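Local coordinates for foldase protein PrsA (Streptococcus pneumoniae, PDB 5TVL) that probably assists the folding of secreted proteins outside the cell membrane, as a lipoprotein of the PrsA family with a parvulin-type peptidyl-prolyl cis-trans isomerase domain, at residues D119-I124 and G164-F169; Q123-N128 and D153-E158; G191-I196 and Y209-T214. All blocks are in the same frame, centred on the assembly; numbering follows the deposited sequence.

Contact 1. Residues D119-I124 and G164-F169; sequences DVTAQI and GGEITF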
ATOM      1  N   ASP A 119      14.165 -17.329   4.886  1.00 57.36           N
ATOM      2  CA  ASP A 119      13.829 -18.031   3.642  1.00 59.08           C
ATOM      3  C   ASP A 119      13.334 -19.452   3.899  1.00 57.61           C
ATOM      4  O   ASP A 119      13.963 -20.210   4.634  1.00 63.23           O
ATOM      5  CB  ASP A 119      15.026 -18.066   2.667  1.00 63.18           C
ATOM      6  CG  ASP A 119      15.110 -16.826   1.778  1.00 66.05           C
ATOM      7  OD1 ASP A 119      14.080 -16.429   1.190  1.00 67.67           O
ATOM      8  OD2 ASP A 119      16.213 -16.257   1.646  1.00 71.43           O
ATOM      9  N   VAL A 120      12.186 -19.781   3.316  1.00 56.51           N
ATOM     10  CA  VAL A 120      11.677 -21.148   3.283  1.00 57.69           C
ATOM     11  C   VAL A 120      11.414 -21.512   1.823  1.00 60.32           C
ATOM     12  O   VAL A 120      10.919 -20.689   1.050  1.00 58.81           O
ATOM     13  CB  VAL A 120      10.401 -21.329   4.152  1.00 55.82           C
ATOM     14  CG1 VAL A 120      10.617 -20.737   5.539  1.00 58.12           C
ATOM     15  CG2 VAL A 120       9.161 -20.719   3.506  1.00 54.22           C
ATOM     16  N   THR A 121      11.788 -22.728   1.442  1.00 70.00           N
ATOM     17  CA  THR A 121      11.443 -23.267   0.133  1.00 71.98           C
ATOM     18  C   THR A 121      10.116 -24.007   0.265  1.00 69.51           C
ATOM     19  O   THR A 121       9.804 -24.570   1.320  1.00 67.82           O
ATOM     20  CB  THR A 121      12.535 -24.214  -0.397  1.00 78.68           C
ATOM     21  OG1 THR A 121      13.815 -23.579  -0.278  1.00 82.65           O
ATOM     22  CG2 THR A 121      12.286 -24.571  -1.861  1.00 81.02           C
ATOM     23  N   ALA A 122       9.332 -23.985  -0.805  1.00 69.48           N
ATOM     24  CA  ALA A 122       8.036 -24.656  -0.832  1.00 66.86           C
ATOM     25  C   ALA A 122       7.561 -24.819  -2.260  1.00 66.72           C
ATOM     26  O   ALA A 122       8.094 -24.185  -3.172  1.00 74.09           O
ATOM     27  CB  ALA A 122       7.011 -23.867  -0.029  1.00 63.34           C
ATOM     28  N   GLN A 123       6.558 -25.674  -2.438  1.00 64.17           N
ATOM     29  CA  GLN A 123       5.922 -25.888  -3.731  1.00 65.71           C
ATOM     30  C   GLN A 123       4.463 -25.463  -3.634  1.00 61.76           C
ATOM     31  O   GLN A 123       3.761 -25.886  -2.716  1.00 58.12           O
ATOM     32  CB  GLN A 123       6.027 -27.357  -4.139  1.00 72.39           C
ATOM     33  CG  GLN A 123       7.460 -27.837  -4.332  1.00 76.25           C
ATOM     34  CD  GLN A 123       7.564 -29.344  -4.449  1.00 81.01           C
ATOM     35  OE1 GLN A 123       6.718 -29.991  -5.066  1.00 89.01           O
ATOM     36  NE2 GLN A 123       8.611 -29.913  -3.862  1.00 82.46           N
ATOM     37  N   ILE A 124       4.021 -24.623  -4.572  1.00 62.53           N
ATOM     38  CA  ILE A 124       2.648 -24.101  -4.581  1.00 63.01           C
ATOM     39  C   ILE A 124       1.891 -24.577  -5.817  1.00 62.83           C
ATOM     40  O   ILE A 124       2.498 -24.882  -6.844  1.00 67.58           O
ATOM     41  CB  ILE A 124       2.594 -22.552  -4.476  1.00 67.06           C
ATOM     42  CG1 ILE A 124       3.339 -21.863  -5.631  1.00 74.34           C
ATOM     43  CG2 ILE A 124       3.171 -22.090  -3.143  1.00 68.41           C
ATOM     44  CD1 ILE A 124       3.111 -20.366  -5.688  1.00 78.06           C
ATOM     45  N   GLY A 164       8.371 -27.582 -11.113  1.00111.55           N
ATOM     46  CA  GLY A 164       7.612 -28.433 -10.191  1.00107.88           C
ATOM     47  C   GLY A 164       6.916 -27.684  -9.067  1.00106.02           C
ATOM     48  O   GLY A 164       6.835 -28.180  -7.942  1.00106.19           O
ATOM     49  N   GLY A 165       6.422 -26.483  -9.367  1.00103.06           N
ATOM     50  CA  GLY A 165       5.751 -25.637  -8.377  1.00 94.72           C
ATOM     51  C   GLY A 165       6.639 -24.933  -7.356  1.00 88.67           C
ATOM     52  O   GLY A 165       6.127 -24.168  -6.540  1.00 87.08           O
ATOM     53  N   GLU A 166       7.957 -25.142  -7.418  1.00 83.17           N
ATOM     54  CA  GLU A 166       8.864 -24.735  -6.337  1.00 80.20           C
ATOM     55  C   GLU A 166       9.082 -23.224  -6.278  1.00 74.74           C
ATOM     56  O   GLU A 166       9.080 -22.546  -7.306  1.00 73.04           O
ATOM     57  CB  GLU A 166      10.222 -25.447  -6.461  1.00 85.21           C
ATOM     58  CG  GLU A 166      11.171 -25.198  -5.289  1.00 85.31           C
ATOM     59  CD  GLU A 166      12.382 -26.112  -5.290  1.00 84.63           C
ATOM     60  OE1 GLU A 166      12.198 -27.347  -5.267  1.00 81.97           O
ATOM     61  OE2 GLU A 166      13.520 -25.593  -5.295  1.00 81.01           O
ATOM     62  N   ILE A 167       9.277 -22.716  -5.061  1.00 71.68           N
ATOM     63  CA  ILE A 167       9.568 -21.302  -4.828  1.00 69.25           C
ATOM     64  C   ILE A 167      10.197 -21.091  -3.444  1.00 66.18           C
ATOM     65  O   ILE A 167       9.864 -21.801  -2.494  1.00 62.06           O
ATOM     66  CB  ILE A 167       8.295 -20.428  -4.986  1.00 69.82           C
ATOM     67  CG1 ILE A 167       8.642 -18.933  -4.916  1.00 71.09           C
ATOM     68  CG2 ILE A 167       7.234 -20.794  -3.949  1.00 69.27           C
ATOM     69  CD1 ILE A 167       7.614 -18.035  -5.571  1.00 69.30           C
ATOM     70  N   THR A 168      11.108 -20.120  -3.358  1.00 65.03           N
ATOM     71  CA  THR A 168      11.726 -19.689  -2.101  1.00 64.41           C
ATOM     72  C   THR A 168      11.231 -18.275  -1.770  1.00 64.73           C
ATOM     73  O   THR A 168      11.085 -17.450  -2.674  1.00 63.06           O
ATOM     74  CB  THR A 168      13.265 -19.688  -2.218  1.00 64.69           C
ATOM     75  OG1 THR A 168      13.715 -20.989  -2.615  1.00 65.85           O
ATOM     76  CG2 THR A 168      13.931 -19.320  -0.895  1.00 65.07           C
ATOM     77  N   PHE A 169      10.967 -18.003  -0.488  1.00 50.41           N
ATOM     78  CA  PHE A 169      10.511 -16.669  -0.053  1.00 51.01           C
ATOM     79  C   PHE A 169      10.708 -16.368   1.439  1.00 51.65           C
ATOM     80  O   PHE A 169      10.716 -17.273   2.273  1.00 52.01           O
ATOM     81  CB  PHE A 169       9.037 -16.441  -0.434  1.00 50.33           C
ATOM     82  CG  PHE A 169       8.088 -17.507   0.058  1.00 47.95           C
ATOM     83  CD1 PHE A 169       7.807 -18.624  -0.726  1.00 47.07           C
ATOM     84  CD2 PHE A 169       7.444 -17.380   1.287  1.00 46.10           C
ATOM     85  CE1 PHE A 169       6.921 -19.600  -0.283  1.00 44.82           C
ATOM     86  CE2 PHE A 169       6.560 -18.353   1.735  1.00 43.42           C
ATOM     87  CZ  PHE A 169       6.296 -19.464   0.949  1.00 42.82           C
TER
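The apolar, largely buried face of this antiparallel strand pair is built by Val-120, Ala-122, Ile-167 and Phe-169. CG2 of Val-120 lies over one face of the Phe-169 ring, offset toward its rim and 4.2 Å from the centroid, a CH-pi contact. The ring gets there because Phe-169 places CG between backbone N and carbonyl carbon (chi1 54°), the crowded position. Helix 178-186 packs against the same side through Phe-185 on Val-120 and Ala-184 on Phe-169.

The other face, formed by Thr-121, Gln-123, Glu-166 and Thr-168, is looser and more exposed. OG1 of Thr-121 reaches OG1 of Thr-168 at 3.5 Å, a weak hydrogen bond, while CG2 of Thr-121 rests on CG of the extended Glu-166 at 3.7 Å.

Between the faces runs the ladder. Val-120 and Phe-169 exchange two backbone bonds, as do Ala-122 and Ile-167, with Ile-167 N meeting Ala-122 O at 2.7 Å, nearly along the C=O axis. Ile-124 N continues the row to O of Gly-165, whose positive phi (75°) favours glycine and whose missing side chain avoids Ile-124 O. Five backbone bonds fix the register of outer strand 166-169 in the parvulin-type sheet, whose faces here are apolar and polar.

Contact 2. Residues Q123-N128 and D153-E158; sequences QIIRLN and DNSTDE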
ATOM      1  N   GLN A 123       6.558 -25.674  -2.438  1.00 64.17           N
ATOM      2  CA  GLN A 123       5.922 -25.888  -3.731  1.00 65.71           C
ATOM      3  C   GLN A 123       4.463 -25.463  -3.634  1.00 61.76           C
ATOM      4  O   GLN A 123       3.761 -25.886  -2.716  1.00 58.12           O
ATOM      5  CB  GLN A 123       6.027 -27.357  -4.139  1.00 72.39           C
ATOM      6  CG  GLN A 123       7.460 -27.837  -4.332  1.00 76.25           C
ATOM      7  CD  GLN A 123       7.564 -29.344  -4.449  1.00 81.01           C
ATOM      8  OE1 GLN A 123       6.718 -29.991  -5.066  1.00 89.01           O
ATOM      9  NE2 GLN A 123       8.611 -29.913  -3.862  1.00 82.46           N
ATOM     10  N   ILE A 124       4.021 -24.623  -4.572  1.00 62.53           N
ATOM     11  CA  ILE A 124       2.648 -24.101  -4.581  1.00 63.01           C
ATOM     12  C   ILE A 124       1.891 -24.577  -5.817  1.00 62.83           C
ATOM     13  O   ILE A 124       2.498 -24.882  -6.844  1.00 67.58           O
ATOM     14  CB  ILE A 124       2.594 -22.552  -4.476  1.00 67.06           C
ATOM     15  CG1 ILE A 124       3.339 -21.863  -5.631  1.00 74.34           C
ATOM     16  CG2 ILE A 124       3.171 -22.090  -3.143  1.00 68.41           C
ATOM     17  CD1 ILE A 124       3.111 -20.366  -5.688  1.00 78.06           C
ATOM     18  N   ILE A 125       0.565 -24.650  -5.695  1.00 64.90           N
ATOM     19  CA  ILE A 125      -0.332 -24.991  -6.808  1.00 67.15           C
ATOM     20  C   ILE A 125      -1.511 -24.006  -6.807  1.00 67.70           C
ATOM     21  O   ILE A 125      -2.439 -24.149  -6.007  1.00 67.26           O
ATOM     22  CB  ILE A 125      -0.858 -26.451  -6.711  1.00 65.61           C
ATOM     23  CG1 ILE A 125       0.305 -27.437  -6.545  1.00 68.09           C
ATOM     24  CG2 ILE A 125      -1.683 -26.816  -7.945  1.00 65.49           C
ATOM     25  CD1 ILE A 125      -0.113 -28.883  -6.381  1.00 71.39           C
ATOM     26  N   ARG A 126      -1.465 -23.012  -7.696  1.00 68.42           N
ATOM     27  CA  ARG A 126      -2.567 -22.053  -7.858  1.00 64.36           C
ATOM     28  C   ARG A 126      -3.661 -22.639  -8.763  1.00 62.19           C
ATOM     29  O   ARG A 126      -3.359 -23.300  -9.758  1.00 61.04           O
ATOM     30  CB  ARG A 126      -2.056 -20.731  -8.433  1.00 67.60           C
ATOM     31  CG  ARG A 126      -3.043 -19.579  -8.305  1.00 72.95           C
ATOM     32  CD  ARG A 126      -2.433 -18.265  -8.772  1.00 74.31           C
ATOM     33  NE  ARG A 126      -2.212 -18.236 -10.217  1.00 72.70           N
ATOM     34  CZ  ARG A 126      -1.676 -17.217 -10.890  1.00 76.70           C
ATOM     35  NH1 ARG A 126      -1.291 -16.105 -10.262  1.00 80.34           N
ATOM     36  NH2 ARG A 126      -1.522 -17.308 -12.209  1.00 83.47           N
ATOM     37  N   LEU A 127      -4.921 -22.387  -8.409  1.00 60.62           N
ATOM     38  CA  LEU A 127      -6.084 -22.943  -9.113  1.00 61.94           C
ATOM     39  C   LEU A 127      -7.188 -21.893  -9.270  1.00 63.61           C
ATOM     40  O   LEU A 127      -7.328 -20.996  -8.433  1.00 58.61           O
ATOM     41  CB  LEU A 127      -6.621 -24.150  -8.344  1.00 63.78           C
ATOM     42  CG  LEU A 127      -5.771 -25.428  -8.444  1.00 67.07           C
ATOM     43  CD1 LEU A 127      -5.488 -26.025  -7.071  1.00 67.14           C
ATOM     44  CD2 LEU A 127      -6.414 -26.451  -9.370  1.00 72.00           C
ATOM     45  N   ASN A 128      -7.965 -22.016 -10.346  1.00 67.54           N
ATOM     46  CA  ASN A 128      -9.067 -21.092 -10.638  1.00 69.36           C
ATOM     47  C   ASN A 128     -10.368 -21.524  -9.971  1.00 70.28           C
ATOM     48  O   ASN A 128     -11.075 -20.693  -9.414  1.00 75.02           O
ATOM     49  CB  ASN A 128      -9.276 -20.955 -12.152  1.00 75.49           C
ATOM     50  CG  ASN A 128      -8.102 -20.283 -12.841  1.00 77.75           C
ATOM     51  OD1 ASN A 128      -6.954 -20.437 -12.422  1.00 79.74           O
ATOM     52  ND2 ASN A 128      -8.383 -19.525 -13.896  1.00 82.46           N
ATOM     53  N   ASP A 153       0.928 -30.579 -13.712  1.00 90.63           N
ATOM     54  CA  ASP A 153      -0.315 -30.868 -14.437  1.00 95.96           C
ATOM     55  C   ASP A 153      -1.399 -29.806 -14.213  1.00 97.37           C
ATOM     56  O   ASP A 153      -2.046 -29.374 -15.170  1.00102.47           O
ATOM     57  CB  ASP A 153      -0.863 -32.247 -14.040  1.00 96.31           C
ATOM     58  CG  ASP A 153       0.104 -33.386 -14.354  1.00 94.96           C
ATOM     59  OD1 ASP A 153       0.867 -33.291 -15.340  1.00 92.64           O
ATOM     60  OD2 ASP A 153       0.096 -34.388 -13.610  1.00 95.64           O
ATOM     61  N   ASN A 154      -1.580 -29.385 -12.960  1.00 96.14           N
ATOM     62  CA  ASN A 154      -2.762 -28.610 -12.541  1.00 90.33           C
ATOM     63  C   ASN A 154      -2.549 -27.116 -12.248  1.00 85.70           C
ATOM     64  O   ASN A 154      -3.514 -26.350 -12.288  1.00 86.28           O
ATOM     65  CB  ASN A 154      -3.382 -29.266 -11.301  1.00 89.06           C
ATOM     66  CG  ASN A 154      -3.603 -30.761 -11.478  1.00 88.36           C
ATOM     67  OD1 ASN A 154      -3.992 -31.217 -12.554  1.00 95.63           O
ATOM     68  ND2 ASN A 154      -3.354 -31.531 -10.423  1.00 84.27           N
ATOM     69  N   SER A 155      -1.315 -26.699 -11.955  1.00 82.43           N
ATOM     70  CA  SER A 155      -1.054 -25.330 -11.478  1.00 80.23           C
ATOM     71  C   SER A 155      -1.239 -24.262 -12.567  1.00 78.50           C
ATOM     72  O   SER A 155      -0.622 -24.341 -13.632  1.00 76.27           O
ATOM     73  CB  SER A 155       0.355 -25.219 -10.885  1.00 78.93           C
ATOM     74  OG  SER A 155       0.530 -23.999 -10.188  1.00 76.91           O
ATOM     75  N   THR A 156      -2.086 -23.271 -12.276  1.00 78.23           N
ATOM     76  CA  THR A 156      -2.311 -22.115 -13.154  1.00 81.57           C
ATOM     77  C   THR A 156      -1.110 -21.165 -13.190  1.00 82.63           C
ATOM     78  O   THR A 156      -0.871 -20.512 -14.209  1.00 85.17           O
ATOM     79  CB  THR A 156      -3.548 -21.297 -12.711  1.00 82.98           C
ATOM     80  OG1 THR A 156      -4.665 -22.172 -12.511  1.00 81.48           O
ATOM     81  CG2 THR A 156      -3.913 -20.234 -13.758  1.00 86.71           C
ATOM     82  N   ASP A 157      -0.379 -21.071 -12.079  1.00 83.26           N
ATOM     83  CA  ASP A 157       0.816 -20.227 -12.010  1.00 90.18           C
ATOM     84  C   ASP A 157       1.885 -20.825 -12.930  1.00 94.21           C
ATOM     85  O   ASP A 157       2.575 -21.779 -12.562  1.00 98.34           O
ATOM     86  CB  ASP A 157       1.319 -20.099 -10.559  1.00 89.31           C
ATOM     87  CG  ASP A 157       2.337 -18.967 -10.369  1.00 91.13           C
ATOM     88  OD1 ASP A 157       2.908 -18.458 -11.358  1.00 95.87           O
ATOM     89  OD2 ASP A 157       2.566 -18.578  -9.203  1.00 94.66           O
ATOM     90  N   GLU A 158       1.993 -20.258 -14.132  1.00 96.03           N
ATOM     91  CA  GLU A 158       2.931 -20.737 -15.156  1.00 95.25           C
ATOM     92  C   GLU A 158       4.401 -20.515 -14.782  1.00 95.92           C
ATOM     93  O   GLU A 158       5.275 -21.212 -15.299  1.00 95.97           O
ATOM     94  CB  GLU A 158       2.647 -20.070 -16.511  1.00 98.48           C
ATOM     95  CG  GLU A 158       1.284 -20.382 -17.124  1.00 99.14           C
ATOM     96  CD  GLU A 158       1.237 -21.724 -17.838  1.00 95.50           C
ATOM     97  OE1 GLU A 158       1.384 -22.764 -17.169  1.00 92.02           O
ATOM     98  OE2 GLU A 158       1.037 -21.738 -19.070  1.00 92.35           O
TER
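Strand 120-127 is crossed by the turn leaving helix 147-154, the end-to-end directions of the touching parts lying 99° apart, confining backbone contact to a short crossing. Ser-155, the first residue beyond helical geometry, has its CA nearest that of Ile-125, 4.7 Å away, and Thr-156 N donates to Arg-126 O at 2.8 Å. That bond is nearly straight at hydrogen (173°), although the donor stands above the carbonyl plane.

Ser-155 OG, anti to its backbone N, accepts a weak bond from Arg-126 N at 3.3 Å, while CB packs on CG2 of Ile-125. Farther along the chain, Thr-156 OG1 donates to Asn-128 OD1 at 2.9 Å, the side chains meeting at about a right angle. Arg-126 has CG anti to its backbone N and bends at chi3 (69°), so that CB of Asp-157 lies over one guanidinium face, 3.9 Å above its plane and offset toward the rim. Arg-126 NH2 bonds Tyr-204 OH of the second subunit.

Asp-157 OD1 caps Lys-159 N of helix 158-161 and stays 4.7 Å from Arg-126 NH2. Packing joins this pair without a salt bridge, any attraction would act over a distance, and Thr-156 donates the turn's two firmer bonds.

Contact 3. Residues G191-I196 and Y209-T214; sequences GVSDVI and YIVKLT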
ATOM      1  N   GLY A 191       4.928 -31.011   4.836  1.00 63.17           N
ATOM      2  CA  GLY A 191       3.537 -30.861   5.268  1.00 58.62           C
ATOM      3  C   GLY A 191       2.729 -30.135   4.211  1.00 53.61           C
ATOM      4  O   GLY A 191       3.212 -29.176   3.613  1.00 47.78           O
ATOM      5  N   VAL A 192       1.496 -30.592   3.991  1.00 52.85           N
ATOM      6  CA  VAL A 192       0.619 -30.063   2.944  1.00 49.61           C
ATOM      7  C   VAL A 192      -0.522 -29.269   3.582  1.00 49.55           C
ATOM      8  O   VAL A 192      -1.227 -29.779   4.458  1.00 49.23           O
ATOM      9  CB  VAL A 192       0.038 -31.199   2.066  1.00 49.25           C
ATOM     10  CG1 VAL A 192      -0.944 -30.648   1.032  1.00 49.80           C
ATOM     11  CG2 VAL A 192       1.157 -31.974   1.377  1.00 49.33           C
ATOM     12  N   SER A 193      -0.697 -28.025   3.137  1.00 46.41           N
ATOM     13  CA  SER A 193      -1.789 -27.173   3.610  1.00 45.22           C
ATOM     14  C   SER A 193      -3.118 -27.602   2.993  1.00 45.37           C
ATOM     15  O   SER A 193      -3.146 -28.322   1.989  1.00 45.01           O
ATOM     16  CB  SER A 193      -1.518 -25.698   3.266  1.00 43.34           C
ATOM     17  OG  SER A 193      -1.688 -25.432   1.878  1.00 39.33           O
ATOM     18  N   ASP A 194      -4.210 -27.146   3.603  1.00 43.74           N
ATOM     19  CA  ASP A 194      -5.541 -27.203   2.987  1.00 45.86           C
ATOM     20  C   ASP A 194      -5.652 -26.066   1.961  1.00 42.28           C
ATOM     21  O   ASP A 194      -4.672 -25.347   1.728  1.00 38.39           O
ATOM     22  CB  ASP A 194      -6.627 -27.098   4.062  1.00 48.92           C
ATOM     23  CG  ASP A 194      -6.601 -28.269   5.030  1.00 59.16           C
ATOM     24  OD1 ASP A 194      -6.714 -29.426   4.568  1.00 62.93           O
ATOM     25  OD2 ASP A 194      -6.472 -28.034   6.252  1.00 63.28           O
ATOM     26  N   VAL A 195      -6.825 -25.899   1.346  1.00 42.82           N
ATOM     27  CA  VAL A 195      -7.013 -24.853   0.329  1.00 42.90           C
ATOM     28  C   VAL A 195      -6.932 -23.462   0.973  1.00 40.02           C
ATOM     29  O   VAL A 195      -7.635 -23.178   1.948  1.00 40.37           O
ATOM     30  CB  VAL A 195      -8.343 -25.000  -0.462  1.00 42.92           C
ATOM     31  CG1 VAL A 195      -8.490 -23.872  -1.485  1.00 41.60           C
ATOM     32  CG2 VAL A 195      -8.414 -26.357  -1.157  1.00 43.92           C
ATOM     33  N   ILE A 196      -6.045 -22.629   0.426  1.00 36.94           N
ATOM     34  CA  ILE A 196      -5.914 -21.221   0.791  1.00 36.08           C
ATOM     35  C   ILE A 196      -6.633 -20.444  -0.301  1.00 37.97           C
ATOM     36  O   ILE A 196      -6.568 -20.828  -1.468  1.00 37.90           O
ATOM     37  CB  ILE A 196      -4.432 -20.790   0.852  1.00 34.96           C
ATOM     38  CG1 ILE A 196      -3.669 -21.631   1.884  1.00 35.99           C
ATOM     39  CG2 ILE A 196      -4.299 -19.304   1.181  1.00 34.31           C
ATOM     40  CD1 ILE A 196      -2.216 -21.856   1.531  1.00 35.83           C
ATOM     41  N   TYR A 209      -5.025 -21.806  -3.542  1.00 39.19           N
ATOM     42  CA  TYR A 209      -3.647 -22.288  -3.438  1.00 38.63           C
ATOM     43  C   TYR A 209      -3.557 -23.530  -2.554  1.00 39.77           C
ATOM     44  O   TYR A 209      -4.326 -23.681  -1.602  1.00 40.77           O
ATOM     45  CB  TYR A 209      -2.745 -21.198  -2.860  1.00 38.23           C
ATOM     46  CG  TYR A 209      -2.675 -19.930  -3.675  1.00 38.72           C
ATOM     47  CD1 TYR A 209      -3.651 -18.944  -3.548  1.00 39.12           C
ATOM     48  CD2 TYR A 209      -1.618 -19.699  -4.554  1.00 41.71           C
ATOM     49  CE1 TYR A 209      -3.585 -17.769  -4.282  1.00 41.10           C
ATOM     50  CE2 TYR A 209      -1.543 -18.526  -5.293  1.00 44.32           C
ATOM     51  CZ  TYR A 209      -2.530 -17.565  -5.152  1.00 43.27           C
ATOM     52  OH  TYR A 209      -2.473 -16.400  -5.878  1.00 50.30           O
ATOM     53  N   ILE A 210      -2.621 -24.415  -2.891  1.00 41.05           N
ATOM     54  CA  ILE A 210      -2.240 -25.548  -2.044  1.00 41.08           C
ATOM     55  C   ILE A 210      -0.724 -25.464  -1.905  1.00 41.21           C
ATOM     56  O   ILE A 210      -0.022 -25.388  -2.912  1.00 41.25           O
ATOM     57  CB  ILE A 210      -2.656 -26.908  -2.655  1.00 43.79           C
ATOM     58  CG1 ILE A 210      -4.171 -26.947  -2.912  1.00 46.69           C
ATOM     59  CG2 ILE A 210      -2.269 -28.054  -1.728  1.00 43.86           C
ATOM     60  CD1 ILE A 210      -4.625 -28.087  -3.803  1.00 51.87           C
ATOM     61  N   VAL A 211      -0.231 -25.475  -0.666  1.00 87.14           N
ATOM     62  CA  VAL A 211       1.198 -25.294  -0.377  1.00 82.46           C
ATOM     63  C   VAL A 211       1.789 -26.578   0.203  1.00 80.19           C
ATOM     64  O   VAL A 211       1.148 -27.257   1.006  1.00 78.45           O
ATOM     65  CB  VAL A 211       1.436 -24.132   0.616  1.00 79.98           C
ATOM     66  CG1 VAL A 211       2.927 -23.877   0.823  1.00 78.30           C
ATOM     67  CG2 VAL A 211       0.763 -22.859   0.131  1.00 85.17           C
ATOM     68  N   LYS A 212       3.016 -26.889  -0.218  1.00 81.17           N
ATOM     69  CA  LYS A 212       3.798 -28.019   0.286  1.00 82.04           C
ATOM     70  C   LYS A 212       5.151 -27.465   0.737  1.00 78.40           C
ATOM     71  O   LYS A 212       5.947 -27.035  -0.099  1.00 78.02           O
ATOM     72  CB  LYS A 212       3.981 -29.059  -0.830  1.00 88.81           C
ATOM     73  CG  LYS A 212       4.932 -30.217  -0.536  1.00 93.67           C
ATOM     74  CD  LYS A 212       4.295 -31.286   0.338  1.00 97.85           C
ATOM     75  CE  LYS A 212       5.279 -32.405   0.656  1.00103.74           C
ATOM     76  NZ  LYS A 212       5.595 -33.267  -0.519  1.00110.41           N
ATOM     77  N   LEU A 213       5.408 -27.473   2.046  1.00 77.18           N
ATOM     78  CA  LEU A 213       6.689 -26.999   2.582  1.00 76.30           C
ATOM     79  C   LEU A 213       7.788 -28.032   2.315  1.00 78.75           C
ATOM     80  O   LEU A 213       7.636 -29.204   2.660  1.00 81.29           O
ATOM     81  CB  LEU A 213       6.588 -26.713   4.084  1.00 76.23           C
ATOM     82  CG  LEU A 213       7.740 -25.904   4.697  1.00 77.32           C
ATOM     83  CD1 LEU A 213       7.693 -24.447   4.251  1.00 76.59           C
ATOM     84  CD2 LEU A 213       7.710 -25.991   6.214  1.00 81.46           C
ATOM     85  N   THR A 214       8.880 -27.578   1.698  1.00 79.40           N
ATOM     86  CA  THR A 214      10.023 -28.424   1.335  1.00 82.05           C
ATOM     87  C   THR A 214      11.205 -28.186   2.283  1.00 86.05           C
ATOM     88  O   THR A 214      11.773 -29.145   2.814  1.00 94.62           O
ATOM     89  CB  THR A 214      10.463 -28.168  -0.128  1.00 79.62           C
ATOM     90  OG1 THR A 214       9.358 -28.406  -1.010  1.00 78.86           O
ATOM     91  CG2 THR A 214      11.626 -29.078  -0.535  1.00 82.81           C
TER
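CD1 of Ile-196 meets CG2 of Val-211 at 3.4 Å, the two side chains crossing obliquely. CB of Ile-196 also lies 4.1 Å from CB of its bridge partner Tyr-209, and both residues are covered by helix 178-186, through Ala-183 on Ile-196 and Val-180 on Tyr-209. A second apolar group forms where CG1 of Val-192 meets CG2 of Ile-210 at 4.0 Å. From the same valine, CG2 touches CD of Lys-212 at 3.4 Å, the lysine chain bending at chi2 and again at chi4.

Moving outward, the backbone joins in two separate ladders whose register differs by one residue. Ile-196 and Tyr-209 exchange a pair of bonds, the one from Ile-196 N to Tyr-209 O being straight at hydrogen (179°). Around the single bridge of Val-192 with Lys-212, Ser-193 N donates to Val-211 O and Leu-213 N to Gly-191 O.

Ser-193 lies between the two ladders. Its OG, in the crowded position between N and carbonyl carbon (chi1 73°), accepts from Val-211 N at 2.9 Å and donates to Asp-194 O at 3.0 Å on an in-plane lone pair. Beyond it, Asp-194 N bonds Asn-67 OD1 of the second subunit. Where the loop departs from strand 207-216, the hydroxyl takes the place of a backbone acceptor, satisfying Val-211 N and tying down the peptide that follows Asp-194.

Overall arrangement
All three contacts belong to the parvulin-type isomerase domain and gather about its four-stranded antiparallel sheet, ordered 166-169, 120-127, 207-216, 196-198; their centres lie about 11 to 12 Å apart. Contacts 1 and 2 share Gln-123 and Ile-124 on strand 120-127: contact 1 adds an outer strand, contact 2 the turn after helix 147-154. Contact 3 follows later in the chain, attaching the loop 191-196 to strand 207-216. The two central strands join the contacts directly, with probable hydrogen bonds from Gln-123 N to Lys-212 O and Ile-125 N to Ile-210 O. Contacts 2 and 3 also touch the second subunit, so this domain takes part in the assembly.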